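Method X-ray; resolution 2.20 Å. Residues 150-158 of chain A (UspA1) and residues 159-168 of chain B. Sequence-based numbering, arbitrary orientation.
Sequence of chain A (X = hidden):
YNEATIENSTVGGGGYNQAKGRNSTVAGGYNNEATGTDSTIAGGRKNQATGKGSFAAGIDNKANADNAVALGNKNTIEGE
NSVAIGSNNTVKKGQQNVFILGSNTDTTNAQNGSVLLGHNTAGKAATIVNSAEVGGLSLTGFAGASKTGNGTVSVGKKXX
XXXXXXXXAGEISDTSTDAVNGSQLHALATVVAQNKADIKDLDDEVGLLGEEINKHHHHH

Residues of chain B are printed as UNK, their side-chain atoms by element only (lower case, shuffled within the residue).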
ATOM      1  N   ASN A 150       2.945  11.468 -11.860  1.00 68.23           N
ATOM      2  CA  ASN A 150       2.429  11.121 -10.524  1.00 67.57           C
ATOM      3  C   ASN A 150       3.293  10.226  -9.619  1.00 63.89           C
ATOM      4  O   ASN A 150       2.992  10.097  -8.431  1.00 63.63           O
ATOM      5  CB  ASN A 150       0.992  10.538 -10.598  1.00 67.79           C
ATOM      6  CG  ASN A 150      -0.087  11.645 -10.586  1.00 73.63           C
ATOM      7  OD1 ASN A 150      -0.526  12.105  -9.508  1.00 78.27           O
ATOM      8  ND2 ASN A 150      -0.501  12.083 -11.782  1.00 76.59           N
ATOM      9  N   GLY A 151       4.336   9.601 -10.150  1.00 61.86           N
ATOM     10  CA  GLY A 151       5.079   8.625  -9.354  1.00 58.66           C
ATOM     11  C   GLY A 151       4.389   7.286  -9.196  1.00 54.99           C
ATOM     12  O   GLY A 151       3.325   7.065  -9.718  1.00 55.87           O
ATOM     13  N   THR A 152       5.004   6.369  -8.474  1.00 53.00           N
ATOM     14  CA  THR A 152       4.433   5.060  -8.286  1.00 49.39           C
ATOM     15  C   THR A 152       4.397   4.751  -6.794  1.00 47.85           C
ATOM     16  O   THR A 152       4.907   5.507  -5.976  1.00 49.28           O
ATOM     17  CB  THR A 152       5.262   3.995  -9.016  1.00 50.50           C
ATOM     18  OG1 THR A 152       6.624   4.088  -8.597  1.00 47.67           O
ATOM     19  CG2 THR A 152       5.194   4.173 -10.551  1.00 51.25           C
ATOM     20  N   VAL A 153       3.725   3.675  -6.434  1.00 45.51           N
ATOM     21  CA  VAL A 153       3.793   3.124  -5.116  1.00 41.61           C
ATOM     22  C   VAL A 153       4.632   1.874  -5.168  1.00 41.40           C
ATOM     23  O   VAL A 153       4.340   0.969  -5.949  1.00 41.05           O
ATOM     24  CB  VAL A 153       2.373   2.798  -4.609  1.00 40.10           C
ATOM     25  CG1 VAL A 153       2.440   2.149  -3.226  1.00 35.76           C
ATOM     26  CG2 VAL A 153       1.563   4.098  -4.535  1.00 41.80           C
ATOM     27  N   SER A 154       5.694   1.786  -4.368  1.00 41.88           N
ATOM     28  CA  SER A 154       6.551   0.578  -4.470  1.00 41.47           C
ATOM     29  C   SER A 154       6.446  -0.232  -3.244  1.00 41.22           C
ATOM     30  O   SER A 154       6.367   0.332  -2.125  1.00 40.56           O
ATOM     31  CB  SER A 154       8.017   0.954  -4.671  1.00 44.53           C
ATOM     32  OG  SER A 154       8.806  -0.230  -4.778  1.00 43.47           O
ATOM     33  N   VAL A 155       6.377  -1.552  -3.428  1.00 41.04           N
ATOM     34  CA  VAL A 155       6.357  -2.466  -2.288  1.00 40.40           C
ATOM     35  C   VAL A 155       7.613  -3.301  -2.144  1.00 42.47           C
ATOM     36  O   VAL A 155       7.701  -4.126  -1.227  1.00 44.67           O
ATOM     37  CB  VAL A 155       5.120  -3.392  -2.275  1.00 40.15           C
ATOM     38  CG1 VAL A 155       3.847  -2.578  -2.267  1.00 37.80           C
ATOM     39  CG2 VAL A 155       5.126  -4.434  -3.451  1.00 38.79           C
ATOM     40  N   GLY A 156       8.601  -3.113  -3.018  1.00 43.14           N
ATOM     41  CA  GLY A 156       9.850  -3.844  -2.870  1.00 43.99           C
ATOM     42  C   GLY A 156      10.902  -3.398  -3.860  1.00 45.03           C
ATOM     43  O   GLY A 156      10.901  -2.235  -4.250  1.00 45.85           O
ATOM     44  N   LYS A 157      11.785  -4.301  -4.275  1.00 45.28           N
ATOM     45  CA  LYS A 157      12.711  -3.995  -5.417  1.00 47.85           C
ATOM     46  C   LYS A 157      12.899  -5.161  -6.384  1.00 48.26           C
ATOM     47  O   LYS A 157      12.357  -6.229  -6.141  1.00 47.63           O
ATOM     48  CB  LYS A 157      14.086  -3.513  -4.948  1.00 47.57           C
ATOM     49  CG  LYS A 157      14.837  -4.503  -4.095  1.00 50.71           C
ATOM     50  CD  LYS A 157      16.322  -4.217  -4.282  1.00 56.62           C
ATOM     51  CE  LYS A 157      17.165  -5.027  -3.388  1.00 60.46           C
ATOM     52  NZ  LYS A 157      18.562  -5.108  -4.031  1.00 68.97           N
ATOM     53  N   LYS A 158      13.696  -4.964  -7.448  1.00 49.95           N
ATOM     54  CA  LYS A 158      13.896  -5.999  -8.434  1.00 51.45           C
ATOM     55  C   LYS A 158      14.681  -7.156  -7.817  1.00 52.76           C
ATOM     56  O   LYS A 158      15.783  -6.950  -7.286  1.00 54.41           O
ATOM     57  CB  LYS A 158      14.623  -5.462  -9.679  1.00 53.54           C
ATOM     58  CG  LYS A 158      14.562  -6.405 -10.905  1.00 55.13           C
ATOM     59  CD  LYS A 158      15.272  -5.755 -12.101  1.00 64.13           C
ATOM     60  CE  LYS A 158      15.551  -6.767 -13.252  1.00 68.68           C
ATOM     61  NZ  LYS A 158      16.174  -6.101 -14.432  0.10 68.85           N
TER
ATOM     62  N   UNK B 159      -8.174   9.820 -12.590  1.00 51.79           N
ATOM     63  CA  UNK B 159      -7.503  10.656 -13.555  1.00 53.92           C
ATOM     64  C   UNK B 159      -6.046  10.755 -13.167  1.00 53.87           C
ATOM     65  O   UNK B 159      -5.215  11.091 -13.991  1.00 54.66           O
ATOM     66  N   UNK B 160      -5.731  10.424 -11.912  1.00 51.77           N
ATOM     67  CA  UNK B 160      -4.351  10.510 -11.431  1.00 50.60           C
ATOM     68  C   UNK B 160      -3.988   9.253 -10.696  1.00 48.25           C
ATOM     69  O   UNK B 160      -3.618   9.323  -9.500  1.00 47.95           O
ATOM     70  c   UNK B 160      -3.800  13.012 -11.222  1.00 55.03           C
ATOM     71  c   UNK B 160      -4.083  15.508 -11.205  0.10 57.35           C
ATOM     72  c   UNK B 160      -4.174  11.722 -10.495  1.00 51.42           C
ATOM     73  c   UNK B 160      -4.039  14.244 -10.355  0.10 55.07           C
ATOM     74  n   UNK B 160      -4.606  16.679 -10.448  0.10 58.03           N
ATOM     75  N   UNK B 161      -4.141   8.103 -11.372  1.00 46.50           N
ATOM     76  CA  UNK B 161      -3.900   6.777 -10.744  1.00 44.27           C
ATOM     77  C   UNK B 161      -2.380   6.497 -10.577  1.00 43.63           C
ATOM     78  O   UNK B 161      -1.570   7.152 -11.220  1.00 44.38           O
ATOM     79  o   UNK B 161      -7.884   6.863 -12.740  1.00 44.46           O
ATOM     80  c   UNK B 161      -6.657   6.728 -12.603  1.00 45.83           C
ATOM     81  o   UNK B 161      -5.850   7.409 -13.263  1.00 46.77           O
ATOM     82  c   UNK B 161      -4.576   5.639 -11.554  1.00 43.60           C
ATOM     83  c   UNK B 161      -6.109   5.696 -11.592  1.00 44.35           C
ATOM     84  N   UNK B 162      -2.006   5.556  -9.700  1.00 41.27           N
ATOM     85  CA  UNK B 162      -0.598   5.216  -9.539  1.00 41.90           C
ATOM     86  C   UNK B 162      -0.395   3.733  -9.751  1.00 41.68           C
ATOM     87  O   UNK B 162      -1.084   2.902  -9.101  1.00 39.34           O
ATOM     88  c   UNK B 162      -0.021   5.545  -8.142  1.00 41.17           C
ATOM     89  c   UNK B 162       0.881   7.196  -6.477  1.00 44.82           C
ATOM     90  c   UNK B 162       0.382   9.537  -5.816  1.00 44.66           C
ATOM     91  c   UNK B 162       0.244   6.971  -7.843  1.00 44.46           C
ATOM     92  n   UNK B 162       0.779  10.799  -5.839  1.00 46.21           N
ATOM     93  n   UNK B 162       1.170   8.610  -6.365  1.00 46.81           N
ATOM     94  n   UNK B 162      -0.787   9.236  -5.257  1.00 43.30           N
ATOM     95  N   UNK B 163       0.617   3.408 -10.576  1.00 41.45           N
ATOM     96  CA  UNK B 163       1.071   2.039 -10.682  1.00 40.42           C
ATOM     97  C   UNK B 163       1.576   1.499  -9.341  1.00 39.70           C
ATOM     98  O   UNK B 163       2.149   2.229  -8.535  1.00 40.97           O
ATOM     99  o   UNK B 163       3.786   2.832 -14.013  1.00 49.79           O
ATOM    100  n   UNK B 163       2.546   1.424 -15.294  1.00 46.44           N
ATOM    101  c   UNK B 163       2.140   1.945 -11.748  1.00 41.80           C
ATOM    102  c   UNK B 163       2.743   2.189 -14.201  1.00 48.55           C
ATOM    103  c   UNK B 163       1.628   2.238 -13.184  1.00 43.39           C
ATOM    104  N   UNK B 164       1.333   0.232  -9.065  1.00 38.91           N
ATOM    105  CA  UNK B 164       1.957  -0.419  -7.905  1.00 38.63           C
ATOM    106  C   UNK B 164       3.075  -1.324  -8.411  1.00 38.23           C
ATOM    107  O   UNK B 164       2.819  -2.115  -9.311  1.00 39.97           O
ATOM    108  c   UNK B 164      -0.226  -0.269  -6.672  1.00 38.65           C
ATOM    109  c   UNK B 164       0.961  -1.173  -6.988  1.00 37.71           C
ATOM    110  c   UNK B 164      -1.304  -0.817  -5.610  1.00 34.53           C
ATOM    111  c   UNK B 164       1.706  -1.535  -5.701  1.00 38.55           C
ATOM    112  N   UNK B 165       4.300  -1.152  -7.926  1.00 37.80           N
ATOM    113  CA  UNK B 165       5.452  -1.806  -8.573  1.00 39.08           C
ATOM    114  C   UNK B 165       6.240  -2.740  -7.641  1.00 39.65           C
ATOM    115  O   UNK B 165       6.115  -2.652  -6.399  1.00 39.98           O
ATOM    116  c   UNK B 165       5.717   0.122 -10.294  1.00 38.87           C
ATOM    117  c   UNK B 165       6.437  -0.783  -9.209  1.00 40.89           C
ATOM    118  c   UNK B 165       7.169   0.027  -8.138  1.00 39.49           C
ATOM    119  N   UNK B 166       7.014  -3.647  -8.221  1.00 39.84           N
ATOM    120  CA  UNK B 166       7.707  -4.683  -7.432  1.00 40.69           C
ATOM    121  C   UNK B 166       6.777  -5.551  -6.579  1.00 40.44           C
ATOM    122  O   UNK B 166       7.070  -5.887  -5.419  1.00 42.64           O
ATOM    123  c   UNK B 166      11.315  -2.969  -8.943  1.00 47.02           C
ATOM    124  c   UNK B 166      10.193  -2.005  -7.322  1.00 43.98           C
ATOM    125  c   UNK B 166       8.786  -4.048  -6.585  1.00 41.27           C
ATOM    126  c   UNK B 166       9.785  -3.288  -7.390  1.00 41.72           C
ATOM    127  n   UNK B 166      10.509  -3.872  -8.411  1.00 45.14           N
ATOM    128  n   UNK B 166      11.132  -1.826  -8.311  1.00 47.53           N
ATOM    129  N   UNK B 167       5.657  -5.929  -7.176  1.00 39.35           N
ATOM    130  CA  UNK B 167       4.666  -6.824  -6.591  1.00 38.09           C
ATOM    131  C   UNK B 167       5.012  -8.276  -6.882  1.00 39.94           C
ATOM    132  O   UNK B 167       5.183  -8.685  -8.039  1.00 40.72           O
ATOM    133  c   UNK B 167       2.178  -7.428  -6.592  1.00 35.45           C
ATOM    134  c   UNK B 167       3.250  -6.499  -7.176  1.00 37.53           C
ATOM    135  c   UNK B 167       2.921  -4.955  -7.003  1.00 35.01           C
ATOM    136  N   UNK B 168       5.125  -9.062  -5.818  1.00 41.42           N
ATOM    137  CA  UNK B 168       5.346 -10.514  -5.921  1.00 41.91           C
ATOM    138  C   UNK B 168       4.196 -11.260  -6.593  1.00 41.81           C
ATOM    139  O   UNK B 168       3.013 -10.859  -6.492  1.00 40.32           O
TER
HETATM  140  O   HOH W   1       1.973   5.531 -11.919  1.00 23.60           O

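Position 159 of chain B has no side-chain atoms and touches nothing on chain A; its phi of 97° would jam a CB against the preceding carbonyl, and it is Gly B159. Position 160 carries four carbons in a row ending in nitrogen, the pattern of lysine. The chain of Lys B160 leads away from chain A, although its CG lies 3.5 Å from ND2 of Asn A150. At 161, three carbons end in two oxygens and the CA-to-CB bond points away from chain A. This is Glu B161, whose OE1 accepts a hydrogen bond from N of Gly B159 (3.0 Å).

Position 162 points toward chain A with three carbons, a nitrogen, and a carbon bearing two more nitrogens, which is a guanidinium. In Arg B162, NE donates to the backbone O of Asn A150 (3.1 Å), OD1 of Asn A150 lies over one face of the guanidinium, and CD packs 3.7 Å from CG2 of Val A153.

Three carbons, the last carrying one oxygen and one nitrogen, occupy position 163. Carbon, oxygen and nitrogen fit an amide, and the length makes it Gln B163; its CB lies 4.0 Å from CG2 of Thr A152. Position 164 has four carbons forked at the first, one arm two carbons long, as in isoleucine. CG2 of Ile B164 approaches CG1 of Val A155 at 4.2 Å, on the sheet face that also carries Val A153. At 165 a single carbon bears two others, giving Val B165, on the face of Ser A154; its CG2 is 3.7 Å from CB of Ser A154.

Position 166 shows one carbon and a five-membered ring of three carbons and two nitrogens, so it is His B166. CA of Lys A157 sits 3.6 Å from the ring centroid, nearly along the normal, in a CH-pi contact, while OG of Ser A154 meets the ring edge 3.4 Å from CD2. Position 167 is again a carbon bearing two carbons: Val B167, with CG2 4.2 Å from CG2 of Val A155. Position 168 lacks side-chain atoms and is Gly B168.

The contact is a short parallel pairing. Val A153 N donates to Gln B163 O (3.0 Å), Val B165 N to Val A153 O (2.9 Å), and Val A155 N to Val B165 O (3.2 Å). A water extends this ladder, donating to Gly A151 O and accepting from Gln B163 N. Arginine and histidine flank the paired backbones, and together the stretches bury 750 Å².

Chain B 159-168: GKERQIVHVG
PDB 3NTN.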